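Long-range contact in transketolase (Campylobacter jejuni, PDB 3L84), which belongs to the transketolase family of thiamine diphosphate-binding enzymes, built from two domains of the thiamine diphosphate-binding superfamily and a C-terminal domain: residues A121-A133 against A393-F407. Numbering follows the deposited sequence.
Sequences ANAVGFAMAAKKA and AMAAINNAFARYGIF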
ATOM      1  N   ALA A 121       2.560 -12.347  -7.676  1.00  5.95           N
ATOM      2  CA  ALA A 121       2.343 -12.831  -6.324  1.00  6.25           C
ATOM      3  C   ALA A 121       1.186 -13.826  -6.295  1.00  6.00           C
ATOM      4  O   ALA A 121       1.218 -14.797  -5.544  1.00  6.13           O
ATOM      5  CB  ALA A 121       2.103 -11.648  -5.360  1.00  6.89           C
ATOM      6  N   ASN A 122       0.119 -13.582  -7.062  1.00  5.90           N
ATOM      7  CA  ASN A 122      -0.996 -14.542  -7.124  1.00  5.96           C
ATOM      8  C   ASN A 122      -0.492 -15.895  -7.644  1.00  6.13           C
ATOM      9  O   ASN A 122      -0.879 -16.950  -7.125  1.00  6.81           O
ATOM     10  CB  ASN A 122      -2.068 -14.088  -8.092  1.00  6.08           C
ATOM     11  CG  ASN A 122      -2.739 -12.776  -7.710  1.00  6.64           C
ATOM     12  OD1 ASN A 122      -2.946 -12.453  -6.503  1.00  9.01           O
ATOM     13  ND2 ASN A 122      -3.107 -12.042  -8.722  1.00  5.09           N
ATOM     14  N   ALA A 123       0.372 -15.863  -8.655  1.00  6.58           N
ATOM     15  CA  ALA A 123       0.854 -17.109  -9.209  1.00  6.46           C
ATOM     16  C   ALA A 123       1.708 -17.879  -8.200  1.00  6.39           C
ATOM     17  O   ALA A 123       1.604 -19.103  -8.087  1.00  6.84           O
ATOM     18  CB  ALA A 123       1.631 -16.848 -10.484  1.00  7.01           C
ATOM     19  N   VAL A 124       2.558 -17.166  -7.458  1.00  6.12           N
ATOM     20  CA  VAL A 124       3.278 -17.792  -6.345  1.00  6.63           C
ATOM     21  C   VAL A 124       2.289 -18.395  -5.371  1.00  5.94           C
ATOM     22  O   VAL A 124       2.484 -19.508  -4.867  1.00  6.76           O
ATOM     23  CB  VAL A 124       4.216 -16.789  -5.669  1.00  6.00           C
ATOM     24  CG1 VAL A 124       4.738 -17.338  -4.314  1.00  7.12           C
ATOM     25  CG2 VAL A 124       5.374 -16.420  -6.606  1.00  8.08           C
ATOM     26  N   GLY A 125       1.188 -17.673  -5.093  1.00  6.31           N
ATOM     27  CA  GLY A 125       0.191 -18.215  -4.211  1.00  6.70           C
ATOM     28  C   GLY A 125      -0.500 -19.483  -4.735  1.00  5.76           C
ATOM     29  O   GLY A 125      -0.732 -20.415  -3.975  1.00  7.38           O
ATOM     30  N   PHE A 126      -0.818 -19.513  -6.021  1.00  6.43           N
ATOM     31  CA  PHE A 126      -1.366 -20.752  -6.603  1.00  6.63           C
ATOM     32  C   PHE A 126      -0.379 -21.900  -6.476  1.00  6.06           C
ATOM     33  O   PHE A 126      -0.808 -23.014  -6.260  1.00  6.85           O
ATOM     34  CB  PHE A 126      -1.745 -20.541  -8.076  1.00  6.69           C
ATOM     35  CG  PHE A 126      -3.030 -19.796  -8.309  1.00  6.31           C
ATOM     36  CD1 PHE A 126      -4.202 -20.176  -7.735  1.00  7.97           C
ATOM     37  CD2 PHE A 126      -3.040 -18.709  -9.167  1.00  8.41           C
ATOM     38  CE1 PHE A 126      -5.424 -19.482  -7.968  1.00  8.43           C
ATOM     39  CE2 PHE A 126      -4.235 -18.000  -9.394  1.00 10.19           C
ATOM     40  CZ  PHE A 126      -5.422 -18.400  -8.812  1.00  8.79           C
ATOM     41  N   ALA A 127       0.917 -21.637  -6.599  1.00  6.46           N
ATOM     42  CA  ALA A 127       1.949 -22.660  -6.503  1.00  5.88           C
ATOM     43  C   ALA A 127       2.068 -23.151  -5.029  1.00  6.40           C
ATOM     44  O   ALA A 127       2.191 -24.359  -4.792  1.00  7.20           O
ATOM     45  CB  ALA A 127       3.252 -22.143  -7.047  1.00  6.66           C
HETATM   46  N   MSE A 128       1.986 -22.225  -4.070  1.00  5.83           N
HETATM   47  CA  MSE A 128       1.986 -22.637  -2.654  1.00  6.45           C
HETATM   48  C   MSE A 128       0.732 -23.428  -2.326  1.00  6.55           C
HETATM   49  O   MSE A 128       0.770 -24.433  -1.605  1.00  6.37           O
HETATM   50  CB  MSE A 128       2.067 -21.423  -1.757  1.00  7.25           C
HETATM   51  CG  MSE A 128       3.422 -20.714  -1.805  1.00  7.21           C
HETATM   52 SE   MSE A 128       3.674 -19.239  -0.614  0.60 10.77          SE
HETATM   53  CE  MSE A 128       3.712 -20.224   1.061  1.00 11.21           C
ATOM     54  N   ALA A 129      -0.412 -22.934  -2.793  1.00  6.98           N
ATOM     55  CA  ALA A 129      -1.700 -23.614  -2.596  1.00  6.45           C
ATOM     56  C   ALA A 129      -1.660 -25.026  -3.169  1.00  6.52           C
ATOM     57  O   ALA A 129      -2.074 -25.970  -2.526  1.00  7.44           O
ATOM     58  CB  ALA A 129      -2.851 -22.816  -3.198  1.00  7.27           C
ATOM     59  N   ALA A 130      -1.062 -25.182  -4.340  1.00  7.37           N
ATOM     60  CA  ALA A 130      -0.942 -26.485  -4.967  1.00  7.24           C
ATOM     61  C   ALA A 130      -0.030 -27.394  -4.128  1.00  7.94           C
ATOM     62  O   ALA A 130      -0.320 -28.580  -3.971  1.00  7.57           O
ATOM     63  CB  ALA A 130      -0.371 -26.330  -6.367  1.00  7.67           C
ATOM     64  N   LYS A 131       1.081 -26.864  -3.612  1.00  6.95           N
ATOM     65  CA  LYS A 131       1.887 -27.670  -2.710  1.00  7.68           C
ATOM     66  C   LYS A 131       1.131 -28.127  -1.467  1.00  6.64           C
ATOM     67  O   LYS A 131       1.288 -29.291  -1.037  1.00  7.25           O
ATOM     68  CB  LYS A 131       3.169 -26.941  -2.309  1.00  8.20           C
ATOM     69  CG  LYS A 131       4.182 -26.812  -3.436  1.00  7.86           C
ATOM     70  CD  LYS A 131       4.704 -28.121  -3.993  1.00 10.72           C
ATOM     71  CE  LYS A 131       5.829 -27.912  -5.012  1.00  9.86           C
ATOM     72  NZ  LYS A 131       6.432 -29.195  -5.455  1.00 14.36           N
ATOM     73  N   LYS A 132       0.290 -27.257  -0.892  1.00  6.19           N
ATOM     74  CA  LYS A 132      -0.501 -27.669   0.241  1.00  6.85           C
ATOM     75  C   LYS A 132      -1.571 -28.676  -0.167  1.00  6.61           C
ATOM     76  O   LYS A 132      -1.822 -29.671   0.553  1.00  7.02           O
ATOM     77  CB  LYS A 132      -1.135 -26.469   0.939  1.00  7.24           C
ATOM     78  CG  LYS A 132      -1.916 -26.828   2.210  1.00  7.48           C
ATOM     79  CD  LYS A 132      -1.026 -27.523   3.256  1.00  7.84           C
ATOM     80  CE  LYS A 132      -1.789 -27.974   4.494  1.00  8.57           C
ATOM     81  NZ  LYS A 132      -0.927 -28.727   5.443  1.00  8.91           N
ATOM     82  N   ALA A 133      -2.176 -28.481  -1.327  1.00  6.63           N
ATOM     83  CA  ALA A 133      -3.154 -29.436  -1.837  1.00  7.15           C
ATOM     84  C   ALA A 133      -2.499 -30.811  -2.033  1.00  7.80           C
ATOM     85  O   ALA A 133      -3.113 -31.851  -1.753  1.00  8.25           O
ATOM     86  CB  ALA A 133      -3.767 -28.930  -3.158  1.00  7.02           C
ATOM     87  N   ALA A 393       2.555  -9.107  -0.516  1.00  6.29           N
ATOM     88  CA  ALA A 393       2.593 -10.435  -1.126  1.00  5.92           C
ATOM     89  C   ALA A 393       1.730 -11.411  -0.330  1.00  5.72           C
ATOM     90  O   ALA A 393       1.096 -12.273  -0.928  1.00  5.83           O
ATOM     91  CB  ALA A 393       4.037 -10.933  -1.252  1.00  6.43           C
HETATM   92  N   MSE A 394       1.719 -11.319   0.994  1.00  5.28           N
HETATM   93  CA  MSE A 394       0.850 -12.210   1.774  1.00  5.93           C
HETATM   94  C   MSE A 394      -0.587 -12.141   1.300  1.00  5.22           C
HETATM   95  O   MSE A 394      -1.257 -13.169   1.046  1.00  5.52           O
HETATM   96  CB  MSE A 394       0.906 -11.848   3.266  0.50  2.00           C
HETATM   97  CG  MSE A 394      -0.147 -12.536   4.100  1.00  6.09           C
HETATM   98 SE   MSE A 394      -0.012 -12.115   5.992  1.00 13.51          SE
HETATM   99  CE  MSE A 394      -0.543 -10.222   5.893  1.00  6.92           C
ATOM    100  N   ALA A 395      -1.105 -10.925   1.197  1.00  5.76           N
ATOM    101  CA  ALA A 395      -2.508 -10.796   0.777  1.00  5.29           C
ATOM    102  C   ALA A 395      -2.737 -11.292  -0.656  1.00  6.05           C
ATOM    103  O   ALA A 395      -3.752 -11.931  -0.922  1.00  5.41           O
ATOM    104  CB  ALA A 395      -2.960  -9.332   0.939  1.00  6.48           C
ATOM    105  N   ALA A 396      -1.851 -10.999  -1.590  1.00  5.52           N
ATOM    106  CA  ALA A 396      -1.986 -11.454  -2.973  1.00  5.27           C
ATOM    107  C   ALA A 396      -1.858 -12.976  -3.059  1.00  5.68           C
ATOM    108  O   ALA A 396      -2.556 -13.641  -3.842  1.00  6.25           O
ATOM    109  CB  ALA A 396      -0.973 -10.735  -3.890  1.00  6.29           C
ATOM    110  N   ILE A 397      -0.979 -13.556  -2.268  1.00  5.73           N
ATOM    111  CA  ILE A 397      -0.844 -15.034  -2.204  1.00  5.68           C
ATOM    112  C   ILE A 397      -2.122 -15.653  -1.671  1.00  5.65           C
ATOM    113  O   ILE A 397      -2.640 -16.624  -2.236  1.00  6.05           O
ATOM    114  CB  ILE A 397       0.365 -15.427  -1.308  1.00  6.07           C
ATOM    115  CG1 ILE A 397       1.664 -15.227  -2.074  1.00  5.98           C
ATOM    116  CG2 ILE A 397       0.245 -16.864  -0.743  1.00  6.95           C
ATOM    117  CD1 ILE A 397       2.941 -15.164  -1.252  1.00  6.70           C
ATOM    118  N   ASN A 398      -2.673 -15.072  -0.605  1.00  6.21           N
ATOM    119  CA  ASN A 398      -3.896 -15.617  -0.037  1.00  5.70           C
ATOM    120  C   ASN A 398      -5.110 -15.380  -0.921  1.00  5.42           C
ATOM    121  O   ASN A 398      -6.041 -16.192  -0.909  1.00  6.10           O
ATOM    122  CB  ASN A 398      -4.095 -15.085   1.376  1.00  6.16           C
ATOM    123  CG  ASN A 398      -3.353 -15.876   2.430  1.00  7.43           C
ATOM    124  OD1 ASN A 398      -3.212 -15.369   3.602  1.00 10.41           O
ATOM    125  ND2 ASN A 398      -2.945 -17.050   2.121  1.00  6.13           N
ATOM    126  N   ASN A 399      -5.098 -14.342  -1.769  1.00  5.53           N
ATOM    127  CA  ASN A 399      -6.145 -14.215  -2.792  1.00  5.79           C
ATOM    128  C   ASN A 399      -6.152 -15.446  -3.693  1.00  5.41           C
ATOM    129  O   ASN A 399      -7.211 -15.952  -4.063  1.00  5.85           O
ATOM    130  CB  ASN A 399      -5.950 -12.958  -3.629  1.00  5.02           C
ATOM    131  CG  ASN A 399      -6.310 -11.687  -2.932  1.00  6.80           C
ATOM    132  OD1 ASN A 399      -6.966 -11.673  -1.898  1.00  6.12           O
ATOM    133  ND2 ASN A 399      -5.876 -10.566  -3.525  1.00  6.52           N
ATOM    134  N   ALA A 400      -4.969 -15.948  -4.032  1.00  5.47           N
ATOM    135  CA  ALA A 400      -4.859 -17.147  -4.823  1.00  5.90           C
ATOM    136  C   ALA A 400      -5.241 -18.406  -4.040  1.00  5.47           C
ATOM    137  O   ALA A 400      -5.906 -19.272  -4.610  1.00  6.13           O
ATOM    138  CB  ALA A 400      -3.420 -17.263  -5.410  1.00  6.80           C
ATOM    139  N   PHE A 401      -4.855 -18.522  -2.779  1.00  5.32           N
ATOM    140  CA  PHE A 401      -5.345 -19.626  -1.956  1.00  5.70           C
ATOM    141  C   PHE A 401      -6.858 -19.660  -2.001  1.00  5.64           C
ATOM    142  O   PHE A 401      -7.462 -20.734  -2.068  1.00  6.82           O
ATOM    143  CB  PHE A 401      -4.884 -19.543  -0.487  1.00  5.67           C
ATOM    144  CG  PHE A 401      -3.552 -20.190  -0.183  1.00  5.75           C
ATOM    145  CD1 PHE A 401      -2.359 -19.550  -0.408  1.00  7.45           C
ATOM    146  CD2 PHE A 401      -3.527 -21.483   0.339  1.00  7.18           C
ATOM    147  CE1 PHE A 401      -1.153 -20.168  -0.113  1.00  8.01           C
ATOM    148  CE2 PHE A 401      -2.316 -22.108   0.642  1.00  6.33           C
ATOM    149  CZ  PHE A 401      -1.138 -21.446   0.431  1.00  7.47           C
ATOM    150  N   ALA A 402      -7.511 -18.514  -1.888  1.00  5.79           N
ATOM    151  CA  ALA A 402      -8.966 -18.453  -1.898  1.00  6.36           C
ATOM    152  C   ALA A 402      -9.590 -18.865  -3.235  1.00  7.87           C
ATOM    153  O   ALA A 402     -10.738 -19.320  -3.265  1.00 10.11           O
ATOM    154  CB  ALA A 402      -9.417 -17.029  -1.504  1.00  7.07           C
ATOM    155  N   ARG A 403      -8.847 -18.694  -4.326  1.00  5.92           N
ATOM    156  CA  ARG A 403      -9.293 -19.096  -5.648  1.00  6.64           C
ATOM    157  C   ARG A 403      -8.910 -20.513  -5.989  1.00  7.89           C
ATOM    158  O   ARG A 403      -9.450 -21.048  -6.972  1.00  9.65           O
ATOM    159  CB  ARG A 403      -8.739 -18.138  -6.729  1.00  6.89           C
ATOM    160  CG  ARG A 403      -9.393 -16.769  -6.721  1.00  7.29           C
ATOM    161  CD  ARG A 403     -10.786 -16.822  -7.290  1.00  8.27           C
ATOM    162  NE  ARG A 403     -10.788 -17.159  -8.717  1.00  8.46           N
ATOM    163  CZ  ARG A 403     -11.802 -17.661  -9.413  1.00  9.86           C
ATOM    164  NH1 ARG A 403     -12.953 -17.989  -8.837  1.00 13.83           N
ATOM    165  NH2 ARG A 403     -11.643 -17.848 -10.715  1.00  9.97           N
ATOM    166  N   TYR A 404      -8.037 -21.166  -5.225  1.00  6.62           N
ATOM    167  CA  TYR A 404      -7.515 -22.464  -5.664  1.00  6.67           C
ATOM    168  C   TYR A 404      -8.592 -23.526  -5.784  1.00  6.50           C
ATOM    169  O   TYR A 404      -8.594 -24.297  -6.745  1.00  6.93           O
ATOM    170  CB  TYR A 404      -6.381 -22.919  -4.717  1.00  5.75           C
ATOM    171  CG  TYR A 404      -5.670 -24.145  -5.204  1.00  5.29           C
ATOM    172  CD1 TYR A 404      -4.670 -24.057  -6.137  1.00  6.33           C
ATOM    173  CD2 TYR A 404      -6.049 -25.409  -4.791  1.00  5.42           C
ATOM    174  CE1 TYR A 404      -4.066 -25.145  -6.635  1.00  5.84           C
ATOM    175  CE2 TYR A 404      -5.444 -26.523  -5.265  1.00  6.45           C
ATOM    176  CZ  TYR A 404      -4.427 -26.406  -6.204  1.00  6.12           C
ATOM    177  OH  TYR A 404      -3.829 -27.547  -6.712  1.00  5.58           O
ATOM    178  N   GLY A 405      -9.463 -23.631  -4.791  1.00  6.93           N
ATOM    179  CA  GLY A 405     -10.642 -24.474  -4.858  1.00  6.72           C
ATOM    180  C   GLY A 405     -11.016 -25.131  -3.541  1.00  7.34           C
ATOM    181  O   GLY A 405     -12.142 -25.598  -3.413  1.00  9.55           O
ATOM    182  N   ILE A 406     -10.088 -25.248  -2.604  1.00  6.09           N
ATOM    183  CA  ILE A 406     -10.288 -26.024  -1.381  1.00  6.37           C
ATOM    184  C   ILE A 406      -9.872 -25.299  -0.079  1.00  6.21           C
ATOM    185  O   ILE A 406      -9.973 -25.928   1.010  1.00  6.85           O
ATOM    186  CB  ILE A 406      -9.557 -27.382  -1.460  1.00  5.93           C
ATOM    187  CG1 ILE A 406      -8.053 -27.187  -1.712  1.00  7.31           C
ATOM    188  CG2 ILE A 406     -10.227 -28.291  -2.500  1.00  7.70           C
ATOM    189  CD1 ILE A 406      -7.198 -28.457  -1.451  1.00  8.63           C
ATOM    190  N   PHE A 407      -9.481 -24.038  -0.153  1.00  6.45           N
ATOM    191  CA  PHE A 407      -8.910 -23.337   1.004  1.00  6.15           C
ATOM    192  C   PHE A 407      -9.710 -22.125   1.438  1.00  6.64           C
ATOM    193  O   PHE A 407     -10.375 -21.461   0.631  1.00  7.62           O
ATOM    194  CB  PHE A 407      -7.473 -22.895   0.737  1.00  6.99           C
ATOM    195  CG  PHE A 407      -6.524 -24.023   0.448  1.00  5.93           C
ATOM    196  CD1 PHE A 407      -6.256 -24.975   1.406  1.00  6.37           C
ATOM    197  CD2 PHE A 407      -5.957 -24.161  -0.795  1.00  5.35           C
ATOM    198  CE1 PHE A 407      -5.387 -26.019   1.145  1.00  7.51           C
ATOM    199  CE2 PHE A 407      -5.083 -25.209  -1.078  1.00  6.56           C
ATOM    200  CZ  PHE A 407      -4.830 -26.152  -0.076  1.00  7.25           C
TER
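Ala396 meets Ala121 methyl to methyl, with the two CB atoms 3.5 Å apart. Ile397 follows as a knob in a hole formed by Ala121, Val124, Gly125 and Met128. With CG1 beside the backbone N (chi1 -77°), CG2 falls anti to N and rests on Gly125 CA, while CD1 touches both Val124 CG1 and the selenium of Met128, a selenomethionine. Here the backbones come closest: Gly125 CA is 3.9 Å from Ile397 CA, a spacing that the lack of a side chain on Gly125 permits. Ala400 sits one turn on. Its CB stands almost straight over the centre of the Phe126 ring, a CH-pi contact of 3.7 Å to the centroid, and also touches Asn122 O. Phe401 turns one ring face to Ala129, whose CB lies over it 3.9 Å from the centroid; Met128 CB approaches the same ring obliquely. Arg403 gives only its aliphatic base, CB meeting the edge of the Phe126 ring. Its guanidinium leads away, and NE is hydrogen-bonded to Glu110 O. Tyr404 is the second knob, among Phe126, Ala129, Ala130 and Ala133. With CG anti to the backbone N (chi1 -172°), the ring turns one face to Ala129 C, and Ala133 CB is 3.6 Å from CE2. The hydroxyl passes Ala130 and is hydrogen-bonded to His144. After the helix, Gly405 takes positive phi and the chain turns back. Ile406 CD1 then touches Ala133 CB, and the Phe407 ring meets Ala129 O, Lys132 CG and, at its edge, Ala133 N. The helices cross at -53° with axes 7.0 Å apart, a close, alanine-rich packing between the two thiamine diphosphate-superfamily domains. Strand 146-151 backs helix 118-137, helix 418-431 packs on helix 391-404, and helix 158-169 touches both.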